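Local coordinates for protein glutathione reductase (Bartonella henselae, PDB 3O0H) that probably catalyses the NADPH-dependent reduction of glutathione disulfide to glutathione, working as an FAD-containing homodimer with a redox-active disulfide, at residues 85-90 and 401-406; 223-228 and 249-254; 236-241 and 365-370; 393-398 and 409-414; 418-423 and 448-453. All coordinates share one frame; numbering follows the deposited sequence.

Contact 1: residues 85-90 and 401-406; sequences FSKSIG and VLSGSP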
# COMPACT_ATOMS: atom_id res chain seq x y z
N PHE B 85 5.60 -13.09 12.80
CA PHE B 85 5.68 -14.53 13.01
C PHE B 85 4.48 -15.10 13.73
O PHE B 85 4.02 -16.20 13.39
CB PHE B 85 6.90 -14.95 13.81
CG PHE B 85 8.21 -14.52 13.20
CD1 PHE B 85 8.31 -14.17 11.85
CD2 PHE B 85 9.34 -14.48 13.97
CE1 PHE B 85 9.53 -13.79 11.30
CE2 PHE B 85 10.56 -14.08 13.44
CZ PHE B 85 10.65 -13.75 12.09
N SER B 86 3.95 -14.37 14.70
CA SER B 86 2.83 -14.89 15.46
C SER B 86 1.57 -14.97 14.58
O SER B 86 0.76 -15.86 14.75
CB SER B 86 2.62 -14.09 16.75
OG SER B 86 1.93 -12.89 16.51
N LYS B 87 1.46 -14.11 13.56
CA LYS B 87 0.38 -14.25 12.59
C LYS B 87 0.50 -15.47 11.67
O LYS B 87 -0.50 -15.88 11.07
CB LYS B 87 0.23 -12.99 11.74
CG LYS B 87 -0.23 -11.78 12.59
CD LYS B 87 -0.42 -10.57 11.74
CE LYS B 87 -0.28 -9.30 12.56
NZ LYS B 87 0.29 -8.24 11.72
N SER B 88 1.69 -16.04 11.55
CA SER B 88 1.88 -17.15 10.64
C SER B 88 1.27 -18.44 11.16
O SER B 88 0.98 -19.33 10.38
CB SER B 88 3.38 -17.38 10.39
OG SER B 88 3.95 -18.07 11.49
N ILE B 89 1.07 -18.54 12.48
CA ILE B 89 0.50 -19.74 13.11
C ILE B 89 -0.88 -20.12 12.55
O ILE B 89 -1.16 -21.28 12.25
CB ILE B 89 0.47 -19.61 14.67
CG1 ILE B 89 1.91 -19.34 15.18
CG2 ILE B 89 -0.10 -20.89 15.32
CD1 ILE B 89 2.05 -19.23 16.65
N GLY B 90 -1.75 -19.13 12.42
CA GLY B 90 -3.08 -19.40 11.90
C GLY B 90 -3.07 -19.95 10.47
O GLY B 90 -4.00 -20.59 10.06
N VAL B 401 -8.22 -12.39 10.22
CA VAL B 401 -9.21 -13.46 10.40
C VAL B 401 -8.59 -14.78 10.80
O VAL B 401 -8.90 -15.28 11.87
CB VAL B 401 -10.05 -13.72 9.11
N LEU B 402 -7.72 -15.33 9.95
CA LEU B 402 -7.06 -16.62 10.23
C LEU B 402 -6.07 -16.57 11.39
O LEU B 402 -5.96 -17.52 12.19
CB LEU B 402 -6.35 -17.16 8.98
CG LEU B 402 -7.08 -18.31 8.26
CD1 LEU B 402 -8.47 -17.89 7.85
CD2 LEU B 402 -6.29 -18.82 7.05
N SER B 403 -5.34 -15.47 11.47
CA SER B 403 -4.24 -15.36 12.43
C SER B 403 -4.72 -15.10 13.87
O SER B 403 -3.97 -15.36 14.81
CB SER B 403 -3.25 -14.28 11.98
OG SER B 403 -3.79 -12.99 12.08
N GLY B 404 -5.96 -14.63 14.04
CA GLY B 404 -6.48 -14.37 15.38
C GLY B 404 -5.84 -13.11 15.96
O GLY B 404 -5.76 -12.92 17.18
N SER B 405 -5.36 -12.25 15.09
CA SER B 405 -4.70 -11.03 15.51
C SER B 405 -5.77 -9.98 15.86
O SER B 405 -6.79 -9.89 15.17
CB SER B 405 -3.80 -10.51 14.39
OG SER B 405 -3.48 -9.13 14.56
N PRO B 406 -5.52 -9.16 16.89
CA PRO B 406 -6.44 -8.06 17.22
C PRO B 406 -6.32 -6.82 16.30
O PRO B 406 -7.06 -5.86 16.47
CB PRO B 406 -6.02 -7.69 18.65
CG PRO B 406 -4.58 -8.07 18.75
CD PRO B 406 -4.38 -9.25 17.82
O HOH W 1 -1.79 -16.82 14.23
O HOH W 2 -6.43 -20.20 11.89
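With chi1 at -66°, K87 carries CG beside its backbone N, laying the aliphatic part of the side chain along S403 and S405; the S403 hydroxyl, set between backbone N and carbonyl carbon (chi1 69°), is hydrogen-bonded to N400 O and meets K87 only by contact with that aliphatic chain. The last part of helix 69-88 and the residues just after it, in the nucleotide-disulphide oxidoreductase part of the chain, meet the C-terminal end of helix 398-403 in the dimerisation part, where G404 leaves the helix with positive phi. K87 CB lies 3.7 Å from S403 CB, CG passes S403 OG, and farther out K87 CE approaches S405 OG at 3.8 Å. The polar ends are occupied by E407, which forms a salt bridge with K87 NZ and whose backbone N is hydrogen-bonded to S405 OG. The second subunit also reaches this region: F85 stacks on F85 of that subunit, and K87 packs on its Y81. G90, lacking a side chain, brings its CA to 4.2 Å from S403 CA. Water joins the backbones. One molecule accepts from G90 N (2.9 Å) and donates to S403 O (2.7 Å) and to S86 O, three bonds in all. A second donates to L402 O at 2.7 Å and also to G90 O. Besides this water, L402 O is approached by the CA-H of G90, with G90 CA 3.5 Å from L402 O and an angle of 147° at the hydrogen.

Contact 2: residues 223-228 and 249-254; sequences GDLILR and IIYEAT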
# COMPACT_ATOMS: atom_id res chain seq x y z
N GLY B 223 0.30 16.08 28.08
CA GLY B 223 -1.13 16.37 27.93
C GLY B 223 -2.00 15.13 28.16
O GLY B 223 -1.60 14.23 28.90
N ASP B 224 -3.18 15.11 27.53
CA ASP B 224 -4.19 14.11 27.82
C ASP B 224 -4.17 12.92 26.88
O ASP B 224 -4.75 11.89 27.21
CB ASP B 224 -5.59 14.74 27.81
CG ASP B 224 -6.03 15.21 26.40
OD1 ASP B 224 -5.17 15.65 25.60
OD2 ASP B 224 -7.24 15.13 26.10
N LEU B 225 -3.56 13.05 25.70
CA LEU B 225 -3.55 11.98 24.66
C LEU B 225 -2.43 12.22 23.66
O LEU B 225 -2.19 13.35 23.26
CB LEU B 225 -4.93 11.95 23.94
CG LEU B 225 -5.29 10.86 22.92
CD1 LEU B 225 -5.27 9.43 23.51
CD2 LEU B 225 -6.70 11.20 22.32
N ILE B 226 -1.73 11.15 23.30
CA ILE B 226 -0.66 11.21 22.34
C ILE B 226 -1.07 11.85 21.01
O ILE B 226 -2.29 12.01 20.73
CB ILE B 226 -0.02 9.83 22.09
CG1 ILE B 226 -1.09 8.81 21.57
CG2 ILE B 226 0.80 9.39 23.37
CD1 ILE B 226 -0.46 7.50 20.98
N LEU B 227 -0.04 12.29 20.26
CA LEU B 227 -0.21 12.88 18.91
C LEU B 227 -1.22 14.02 18.82
O LEU B 227 -2.20 14.01 18.05
CB LEU B 227 -0.52 11.76 17.91
CG LEU B 227 0.53 10.67 17.77
CD1 LEU B 227 0.10 9.60 16.79
CD2 LEU B 227 1.84 11.29 17.32
N ARG B 228 -0.96 15.07 19.61
CA ARG B 228 -1.68 16.33 19.51
C ARG B 228 -1.65 16.77 18.04
O ARG B 228 -0.65 16.56 17.38
CB ARG B 228 -0.92 17.38 20.33
CG ARG B 228 -1.73 18.15 21.32
CD ARG B 228 -0.87 19.26 21.95
NE ARG B 228 0.19 18.77 22.86
CZ ARG B 228 0.13 18.77 24.21
NH1 ARG B 228 -0.96 19.18 24.86
NH2 ARG B 228 1.18 18.36 24.92
N ILE B 249 1.41 4.12 29.23
CA ILE B 249 1.35 5.50 28.84
C ILE B 249 0.83 6.29 30.02
O ILE B 249 -0.28 6.05 30.54
CB ILE B 249 0.48 5.72 27.60
CG1 ILE B 249 0.92 4.83 26.43
CG2 ILE B 249 0.52 7.19 27.24
CD1 ILE B 249 0.09 5.09 25.06
N ILE B 250 1.66 7.20 30.49
CA ILE B 250 1.33 8.04 31.57
C ILE B 250 1.09 9.44 31.03
O ILE B 250 2.00 10.06 30.46
CB ILE B 250 2.46 8.08 32.63
CG1 ILE B 250 2.81 6.67 33.11
CG2 ILE B 250 2.00 8.89 33.87
CD1 ILE B 250 3.81 6.66 34.21
N TYR B 251 -0.11 9.96 31.31
CA TYR B 251 -0.49 11.29 30.86
C TYR B 251 -0.41 12.33 31.98
O TYR B 251 -0.24 12.00 33.14
CB TYR B 251 -1.90 11.24 30.29
CG TYR B 251 -1.98 10.55 28.98
CD1 TYR B 251 -1.34 11.09 27.86
CD2 TYR B 251 -2.68 9.35 28.82
CE1 TYR B 251 -1.38 10.48 26.65
CE2 TYR B 251 -2.73 8.73 27.56
CZ TYR B 251 -2.08 9.32 26.48
OH TYR B 251 -2.05 8.76 25.22
N GLU B 252 -0.53 13.59 31.58
CA GLU B 252 -0.39 14.75 32.42
C GLU B 252 0.94 14.71 33.18
O GLU B 252 1.05 15.16 34.31
CB GLU B 252 -1.60 14.88 33.35
CG GLU B 252 -2.98 14.72 32.59
CD GLU B 252 -3.34 15.88 31.63
OE1 GLU B 252 -2.76 16.98 31.80
OE2 GLU B 252 -4.22 15.66 30.70
N ALA B 253 1.95 14.16 32.50
CA ALA B 253 3.22 13.82 33.12
C ALA B 253 4.27 14.88 32.74
O ALA B 253 4.57 15.06 31.57
CB ALA B 253 3.68 12.42 32.64
N THR B 254 4.83 15.55 33.74
CA THR B 254 6.00 16.42 33.58
C THR B 254 7.16 15.86 34.40
O THR B 254 7.01 15.58 35.60
CB THR B 254 5.68 17.83 34.07
OG1 THR B 254 4.64 18.37 33.25
CG2 THR B 254 6.94 18.74 34.02
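Y251 lays its ring against the D224-L225 peptide: D224 O stands 3.4 Å above the plane of the Y251 ring, over its centre. The opposite face is covered by a residue of its own segment, I249 CG2, offset toward the rim, so the ring is sandwiched between a peptide group and a methyl. At the edge the phenol is anchored, since I226 N donates to Y251 OH at 3.1 Å with an N-H...O angle of 158°. The same hydroxyl is hydrogen-bonded to N239 OD1, and two bonds therefore fix this polar group among apolar neighbours. The I226 side chain crosses that of Y251 at a slant, with I226 CG2 3.5 Å from Y251 OH, while L225 lies alongside the ring with CD1 3.7 Å from the same oxygen. The next residue reinforces the join: E252 N donates to G223 O (3.0 Å, 165°), tilted from the carbonyl plane. Bent at chi2 (-69°), the E252 side chain folds back over the loop, and its OE2 comes 3.3 Å from D224 CB. The setting is the Rossmann-type domain expected to bind NADPH, in which residues 223-228 lie in the loop between strand 216-220 and helix 232-245. That loop is joined to the residues that follow strand 248-250, an outermost strand of the parallel sheet; helix 232-245 contributes N239 and L238 to the packing, and V204 of helix 201-212 meets I226.

Contact 3: residues 236-241 and 365-370; sequences QLLNDA and VFSQPE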
# COMPACT_ATOMS: atom_id res chain seq x y z
N GLN B 236 -6.65 8.18 19.36
CA GLN B 236 -7.29 7.30 20.32
C GLN B 236 -7.01 5.86 19.97
O GLN B 236 -6.64 5.08 20.85
CB GLN B 236 -8.78 7.56 20.41
CG GLN B 236 -9.48 6.72 21.51
CD GLN B 236 -9.13 7.25 22.88
OE1 GLN B 236 -9.50 8.38 23.20
NE2 GLN B 236 -8.36 6.47 23.67
N LEU B 237 -7.16 5.50 18.69
CA LEU B 237 -6.94 4.09 18.30
C LEU B 237 -5.51 3.66 18.57
O LEU B 237 -5.27 2.50 19.00
CB LEU B 237 -7.30 3.84 16.84
CG LEU B 237 -8.77 3.93 16.45
CD1 LEU B 237 -8.94 4.05 14.89
CD2 LEU B 237 -9.49 2.73 16.97
N LEU B 238 -4.54 4.54 18.29
CA LEU B 238 -3.14 4.19 18.56
C LEU B 238 -2.91 4.02 20.07
O LEU B 238 -2.34 3.01 20.51
CB LEU B 238 -2.15 5.22 17.98
CG LEU B 238 -0.68 4.93 18.27
CD1 LEU B 238 -0.26 3.55 17.75
CD2 LEU B 238 0.24 6.06 17.64
N ASN B 239 -3.38 4.99 20.84
CA ASN B 239 -3.22 4.93 22.30
C ASN B 239 -3.71 3.59 22.80
O ASN B 239 -3.04 2.92 23.56
CB ASN B 239 -4.02 6.02 22.99
CG ASN B 239 -4.02 5.87 24.50
OD1 ASN B 239 -3.08 6.31 25.17
ND2 ASN B 239 -5.05 5.23 25.03
N ASP B 240 -4.91 3.21 22.37
CA ASP B 240 -5.55 2.04 22.90
C ASP B 240 -4.82 0.74 22.47
O ASP B 240 -4.72 -0.22 23.24
CB ASP B 240 -7.01 2.01 22.50
CG ASP B 240 -7.82 3.16 23.08
OD1 ASP B 240 -7.38 3.92 23.96
OD2 ASP B 240 -8.97 3.26 22.64
N ALA B 241 -4.29 0.71 21.26
CA ALA B 241 -3.54 -0.47 20.81
C ALA B 241 -2.21 -0.60 21.58
O ALA B 241 -1.71 -1.73 21.83
CB ALA B 241 -3.28 -0.38 19.30
N VAL B 365 3.08 8.31 10.38
CA VAL B 365 3.78 7.99 11.62
C VAL B 365 4.02 6.50 11.63
O VAL B 365 3.05 5.75 11.46
CB VAL B 365 2.94 8.36 12.85
CG1 VAL B 365 3.73 8.11 14.14
CG2 VAL B 365 2.44 9.83 12.75
N PHE B 366 5.28 6.06 11.75
CA PHE B 366 5.60 4.64 11.77
C PHE B 366 5.54 4.09 13.18
O PHE B 366 6.46 3.43 13.70
CB PHE B 366 6.90 4.37 11.04
CG PHE B 366 6.75 4.61 9.57
CD1 PHE B 366 7.12 5.82 9.01
CD2 PHE B 366 6.11 3.66 8.77
CE1 PHE B 366 6.93 6.06 7.63
CE2 PHE B 366 5.90 3.90 7.40
CZ PHE B 366 6.32 5.09 6.85
N SER B 367 4.41 4.39 13.77
CA SER B 367 3.95 3.73 14.96
C SER B 367 3.47 2.32 14.58
O SER B 367 3.47 1.92 13.40
CB SER B 367 2.80 4.57 15.58
OG SER B 367 1.86 4.94 14.60
N GLN B 368 3.08 1.55 15.59
CA GLN B 368 2.48 0.25 15.39
C GLN B 368 1.24 0.16 16.28
O GLN B 368 1.37 0.06 17.47
CB GLN B 368 3.45 -0.88 15.69
CG GLN B 368 4.78 -0.74 14.86
CD GLN B 368 5.89 -1.67 15.32
OE1 GLN B 368 6.99 -1.24 15.72
NE2 GLN B 368 5.60 -2.92 15.30
N PRO B 369 0.06 0.26 15.69
CA PRO B 369 -0.24 0.42 14.26
C PRO B 369 0.22 1.75 13.65
O PRO B 369 0.34 2.75 14.36
CB PRO B 369 -1.78 0.32 14.19
CG PRO B 369 -2.25 0.47 15.61
CD PRO B 369 -1.16 0.11 16.52
N GLU B 370 0.53 1.67 12.35
CA GLU B 370 0.97 2.75 11.52
C GLU B 370 -0.18 3.71 11.23
O GLU B 370 -1.36 3.33 11.23
CB GLU B 370 1.49 2.22 10.17
CG GLU B 370 2.65 1.27 10.24
CD GLU B 370 2.77 0.47 8.94
OE1 GLU B 370 3.32 1.06 7.97
OE2 GLU B 370 2.30 -0.70 8.91
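A turn carrying a cis-proline, between strands 363-365 and 371-375 of the dimerisation part, packs here on helix 232-245 of the probable NADPH domain. L238 does most of the touching. With CG anti to the backbone N (chi1 178°), its two methyls divide between S367 and P369: CD2 lies against S367, 3.6 Å from CB, while CD1 sits 3.5 Å from P369 O and 3.8 Å from P369 CD. One turn further along the helix, A241 CB presses on the proline ring, 3.5 Å from P369 CD. Within the turn S367 OG donates to P369 O (2.7 Å) from a position tilted off the carbonyl plane, which helps to hold it, so the hydroxyl is engaged while its carbon and oxygen still face the leucine. Q368 O is hydrogen-bonded to K245 NZ, a further tie to the same helix. L428 of strand 422-428 adds to the packing on P369. This is a largely apolar domain junction, a dinucleotide-domain helix meeting the dimerisation domain, as in the glutathione reductase fold.

Contact 4: residues 393-398 and 409-414; sequences TVFRPM and MFMKLV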
# COMPACT_ATOMS: atom_id res chain seq x y z
N THR B 393 -14.72 3.65 8.64
CA THR B 393 -14.79 2.20 8.77
C THR B 393 -13.63 1.67 9.57
O THR B 393 -12.51 2.10 9.37
CB THR B 393 -14.87 1.46 7.39
OG1 THR B 393 -15.09 0.06 7.64
CG2 THR B 393 -13.61 1.65 6.55
N VAL B 394 -13.91 0.73 10.47
CA VAL B 394 -12.88 0.00 11.21
C VAL B 394 -13.20 -1.46 10.89
O VAL B 394 -14.32 -1.90 11.09
CB VAL B 394 -12.96 0.20 12.74
CG1 VAL B 394 -11.93 -0.73 13.45
CG2 VAL B 394 -12.75 1.65 13.14
N PHE B 395 -12.26 -2.19 10.32
CA PHE B 395 -12.55 -3.56 9.94
C PHE B 395 -11.34 -4.45 10.19
O PHE B 395 -10.24 -3.98 10.37
CB PHE B 395 -13.04 -3.61 8.48
CG PHE B 395 -11.98 -3.22 7.47
CD1 PHE B 395 -11.14 -4.21 6.90
CD2 PHE B 395 -11.78 -1.91 7.15
CE1 PHE B 395 -10.14 -3.85 6.02
CE2 PHE B 395 -10.77 -1.53 6.23
CZ PHE B 395 -9.96 -2.51 5.67
N ARG B 396 -11.58 -5.75 10.27
CA ARG B 396 -10.51 -6.72 10.41
C ARG B 396 -10.07 -7.14 9.02
O ARG B 396 -10.87 -7.64 8.26
CB ARG B 396 -11.00 -7.93 11.21
N PRO B 397 -8.80 -6.89 8.66
CA PRO B 397 -8.33 -7.40 7.38
C PRO B 397 -8.39 -8.92 7.29
O PRO B 397 -8.26 -9.64 8.31
CB PRO B 397 -6.87 -6.94 7.34
CG PRO B 397 -6.77 -5.85 8.28
CD PRO B 397 -7.82 -6.01 9.31
N MET B 398 -8.59 -9.41 6.08
CA MET B 398 -8.74 -10.84 5.85
C MET B 398 -7.62 -11.67 6.51
O MET B 398 -7.89 -12.70 7.11
CB MET B 398 -8.76 -11.12 4.36
CG MET B 398 -9.01 -12.57 4.03
SD MET B 398 -8.78 -12.90 2.26
CE MET B 398 -10.13 -11.94 1.59
N MET B 409 -8.02 -2.34 10.70
CA MET B 409 -7.69 -1.28 9.76
C MET B 409 -8.76 -0.24 9.98
O MET B 409 -9.96 -0.57 10.06
CB MET B 409 -7.74 -1.75 8.31
CG MET B 409 -7.59 -0.58 7.25
SD MET B 409 -5.92 0.09 7.07
CE MET B 409 -5.07 -1.40 7.47
N PHE B 410 -8.33 1.00 10.07
CA PHE B 410 -9.22 2.15 10.21
C PHE B 410 -9.06 3.07 9.01
O PHE B 410 -7.94 3.42 8.65
CB PHE B 410 -8.87 2.87 11.49
CG PHE B 410 -9.47 4.22 11.56
CD1 PHE B 410 -10.79 4.36 11.97
CD2 PHE B 410 -8.73 5.35 11.19
CE1 PHE B 410 -11.38 5.58 12.03
CE2 PHE B 410 -9.32 6.62 11.26
CZ PHE B 410 -10.64 6.73 11.67
N MET B 411 -10.15 3.46 8.36
CA MET B 411 -10.08 4.41 7.24
C MET B 411 -11.21 5.42 7.42
O MET B 411 -12.37 5.04 7.73
CB MET B 411 -10.25 3.71 5.90
CG MET B 411 -9.09 2.80 5.51
SD MET B 411 -9.46 1.70 4.09
CE MET B 411 -7.85 0.97 3.79
N LYS B 412 -10.90 6.70 7.26
CA LYS B 412 -11.95 7.71 7.37
C LYS B 412 -11.77 8.78 6.30
O LYS B 412 -10.69 9.27 6.08
CB LYS B 412 -11.96 8.29 8.78
CG LYS B 412 -13.01 9.35 8.99
CD LYS B 412 -13.20 9.71 10.44
CE LYS B 412 -12.13 10.66 10.95
NZ LYS B 412 -12.19 10.96 12.41
N LEU B 413 -12.84 9.08 5.56
CA LEU B 413 -12.82 10.20 4.62
C LEU B 413 -13.70 11.32 5.17
O LEU B 413 -14.78 11.09 5.66
CB LEU B 413 -13.28 9.73 3.26
CG LEU B 413 -12.46 8.63 2.59
CD1 LEU B 413 -13.11 8.18 1.28
CD2 LEU B 413 -11.04 9.10 2.38
N VAL B 414 -13.21 12.54 5.07
CA VAL B 414 -13.87 13.69 5.60
C VAL B 414 -14.26 14.52 4.38
O VAL B 414 -13.43 14.89 3.56
CB VAL B 414 -12.97 14.49 6.53
CG1 VAL B 414 -13.74 15.73 7.01
CG2 VAL B 414 -12.51 13.66 7.74
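F395 and M409 lie side by side, pointing the same way from adjacent strands, with M409 CB over the phenyl face and the rest of the methionine chain passing off beyond its rim. F395 CG stands between the backbone N and the carbonyl carbon (chi1 66°), which places the ring beside M409, with M409 CB 3.8 Å from the centroid of the F395 ring and 24° off its normal, a CH-pi contact. M409 CG lies beside the rim, 3.4 Å from F395 CZ. M411 approaches the same ring differently: its extended chain brings SD to the edge, 4.1 Å from F395 CE2 and 85° off the normal, a Met-aromatic contact made near the ring plane. P397 CG lies 4.2 Å from M409 CB. T393 and M411 also run alongside each other, with T393 CG2 4.0 Å from M411 CB. The strands are 387-395 and 409-416, antiparallel neighbours in the sheet of the dimerisation domain, linked by helix 398-403. T393 with M411 and F395 with M409 are hydrogen-bonded pairs, each using two backbone bonds, as in F395 N to M409 O at 2.8 Å. V394 and F410 form the non-hydrogen-bonded pair between them and turn to the opposite face of the sheet. There V394 CG2 meets the edge of the F410 ring in its plane, 3.5 Å from F410 CD1, and L234 and L237 of helix 232-245 pack against F410.

Contact 5: residues 418-423 and 448-453; sequences ESRIVV and TKDIFD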
# COMPACT_ATOMS: atom_id res chain seq x y z
N GLU B 418 -21.11 20.35 0.62
CA GLU B 418 -21.60 21.25 -0.41
C GLU B 418 -20.85 21.05 -1.70
O GLU B 418 -21.47 21.01 -2.72
CB GLU B 418 -21.47 22.71 0.01
CG GLU B 418 -22.41 23.08 1.14
CD GLU B 418 -22.11 24.47 1.72
OE1 GLU B 418 -20.93 24.76 2.07
OE2 GLU B 418 -23.08 25.24 1.85
N SER B 419 -19.52 20.97 -1.66
CA SER B 419 -18.73 20.78 -2.90
C SER B 419 -18.56 19.28 -3.26
O SER B 419 -18.20 18.96 -4.39
CB SER B 419 -17.33 21.37 -2.74
OG SER B 419 -16.62 20.57 -1.80
N ARG B 420 -18.83 18.40 -2.30
CA ARG B 420 -18.52 16.95 -2.41
C ARG B 420 -17.00 16.64 -2.43
O ARG B 420 -16.61 15.48 -2.53
CB ARG B 420 -19.27 16.28 -3.59
CG ARG B 420 -20.83 16.14 -3.36
CD ARG B 420 -21.17 15.02 -2.35
NE ARG B 420 -21.03 13.63 -2.87
CZ ARG B 420 -21.07 12.52 -2.12
NH1 ARG B 420 -21.22 12.59 -0.80
NH2 ARG B 420 -20.97 11.30 -2.69
N ILE B 421 -16.14 17.65 -2.28
CA ILE B 421 -14.69 17.41 -2.27
C ILE B 421 -14.26 16.64 -0.99
O ILE B 421 -14.70 16.97 0.13
CB ILE B 421 -13.89 18.72 -2.43
CG1 ILE B 421 -14.17 19.38 -3.79
CG2 ILE B 421 -12.42 18.43 -2.33
CD1 ILE B 421 -13.63 20.82 -3.96
N VAL B 422 -13.41 15.64 -1.16
CA VAL B 422 -12.79 14.94 -0.01
C VAL B 422 -11.69 15.88 0.47
O VAL B 422 -10.73 16.16 -0.26
CB VAL B 422 -12.19 13.62 -0.36
CG1 VAL B 422 -11.65 12.94 0.91
CG2 VAL B 422 -13.20 12.75 -1.10
N VAL B 423 -11.89 16.41 1.68
CA VAL B 423 -11.00 17.38 2.28
C VAL B 423 -10.07 16.84 3.34
O VAL B 423 -9.18 17.55 3.80
CB VAL B 423 -11.79 18.54 2.90
CG1 VAL B 423 -12.63 19.27 1.79
CG2 VAL B 423 -12.68 18.07 4.06
N THR B 448 -13.85 14.49 -5.98
CA THR B 448 -15.05 14.44 -5.17
C THR B 448 -15.28 13.00 -4.72
O THR B 448 -14.74 12.04 -5.29
CB THR B 448 -16.27 14.96 -5.93
OG1 THR B 448 -16.45 14.20 -7.14
CG2 THR B 448 -16.11 16.45 -6.30
N LYS B 449 -16.08 12.88 -3.67
CA LYS B 449 -16.40 11.60 -3.11
C LYS B 449 -17.07 10.69 -4.16
O LYS B 449 -16.87 9.46 -4.15
CB LYS B 449 -17.32 11.81 -1.91
CG LYS B 449 -17.77 10.52 -1.21
CD LYS B 449 -16.59 9.58 -0.85
CE LYS B 449 -17.08 8.45 0.13
NZ LYS B 449 -18.28 7.72 -0.37
N ASP B 450 -17.83 11.29 -5.08
CA ASP B 450 -18.44 10.58 -6.18
C ASP B 450 -17.45 9.83 -7.07
O ASP B 450 -17.77 8.78 -7.59
CB ASP B 450 -19.30 11.54 -7.02
CG ASP B 450 -20.39 12.13 -6.20
OD1 ASP B 450 -21.35 11.38 -5.95
OD2 ASP B 450 -20.25 13.30 -5.73
N ILE B 451 -16.26 10.36 -7.24
CA ILE B 451 -15.26 9.73 -8.09
C ILE B 451 -14.66 8.52 -7.35
O ILE B 451 -14.38 7.49 -7.98
CB ILE B 451 -14.10 10.67 -8.45
CG1 ILE B 451 -14.59 11.87 -9.30
CG2 ILE B 451 -12.93 9.89 -9.14
CD1 ILE B 451 -15.39 11.56 -10.52
N PHE B 452 -14.46 8.65 -6.04
CA PHE B 452 -14.06 7.50 -5.23
C PHE B 452 -15.06 6.37 -5.42
O PHE B 452 -14.68 5.21 -5.65
CB PHE B 452 -13.98 7.86 -3.73
CG PHE B 452 -12.71 8.59 -3.31
CD1 PHE B 452 -12.45 9.89 -3.72
CD2 PHE B 452 -11.81 7.99 -2.46
CE1 PHE B 452 -11.30 10.58 -3.32
CE2 PHE B 452 -10.62 8.67 -2.06
CZ PHE B 452 -10.37 9.96 -2.49
N ASP B 453 -16.36 6.69 -5.30
CA ASP B 453 -17.40 5.66 -5.38
C ASP B 453 -17.50 5.03 -6.77
O ASP B 453 -17.96 3.90 -6.91
CB ASP B 453 -18.77 6.26 -5.05
CG ASP B 453 -18.91 6.67 -3.62
OD1 ASP B 453 -17.99 6.44 -2.81
OD2 ASP B 453 -19.97 7.23 -3.30
O HOH W 3 -20.73 8.73 -1.27
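R420 and D450 form the salt bridge of this contact. R420 NE donates to D450 OD2 at 3.0 Å, almost straight (168°) and close to the guanidinium plane, but it meets the carboxylate from above its plane. A weak second bond runs from R420 NH2 to D450 OD1 (3.3 Å), and the two flat groups are turned 58° apart. Bends at chi2 and chi3 curl the arginine back, so that K449 CB lies over one guanidinium face, 3.7 Å above its centre. R420 NH1 forms a salt bridge with E389 and a hydrogen bond with Y391 OH. A water joins three of these polar groups: it accepts from R420 NH2 and from K449 NZ (2.8 Å) and donates to D453 OD2 (2.6 Å). K449 NZ also makes a salt bridge with D453 OD1 and a hydrogen bond to M469 O.

Among backbone groups, K449 N, at the first turn of helix 449-454, donates to R420 O at 2.9 Å. This bond accompanies a single backbone bridge between I421 and T448, the N-cap residue, whose side chain makes no capping bond. R420 takes a positive phi here, just after S419, whose OG accepts from I421 N in an ST turn.

Apolar contact is provided by V422, where CG2 approaches F452 CE1 at 3.6 Å; L443 of helix 432-444 packs on both residues, and I441 of the second subunit packs on F452.

D450 lies in the N-terminal turn of the helix beside R420, and D453 is paired with K449; these settings would probably favour the charged forms and thereby help to fasten the loop before strand 422-428 to the helix start.

Overall arrangement
Contacts 2, 3, 4 and 5 touch in succession. L227 CD1 of contact 2 packs 3.6 Å from L238 CD2 of contact 3; L237 CD1 of contact 3 packs 3.4 Å from F410 CG of contact 4; and V414 O of contact 4 probably bonds V423 N of contact 5 at 2.9 Å. Contact 1 adjoins contact 4 in sequence through helix 398-403, and its nearest atoms are about 7 Å from those of contact 3. The S367 side chain of contact 3 is about 11 Å from the bound FAD, without touching it. C69, disulfide-bonded to C64 in what is probably the redox-active pair, begins helix 69-88, whose far end enters contact 1. Contacts 1 and 5, centres 36 Å apart, both reach the second subunit.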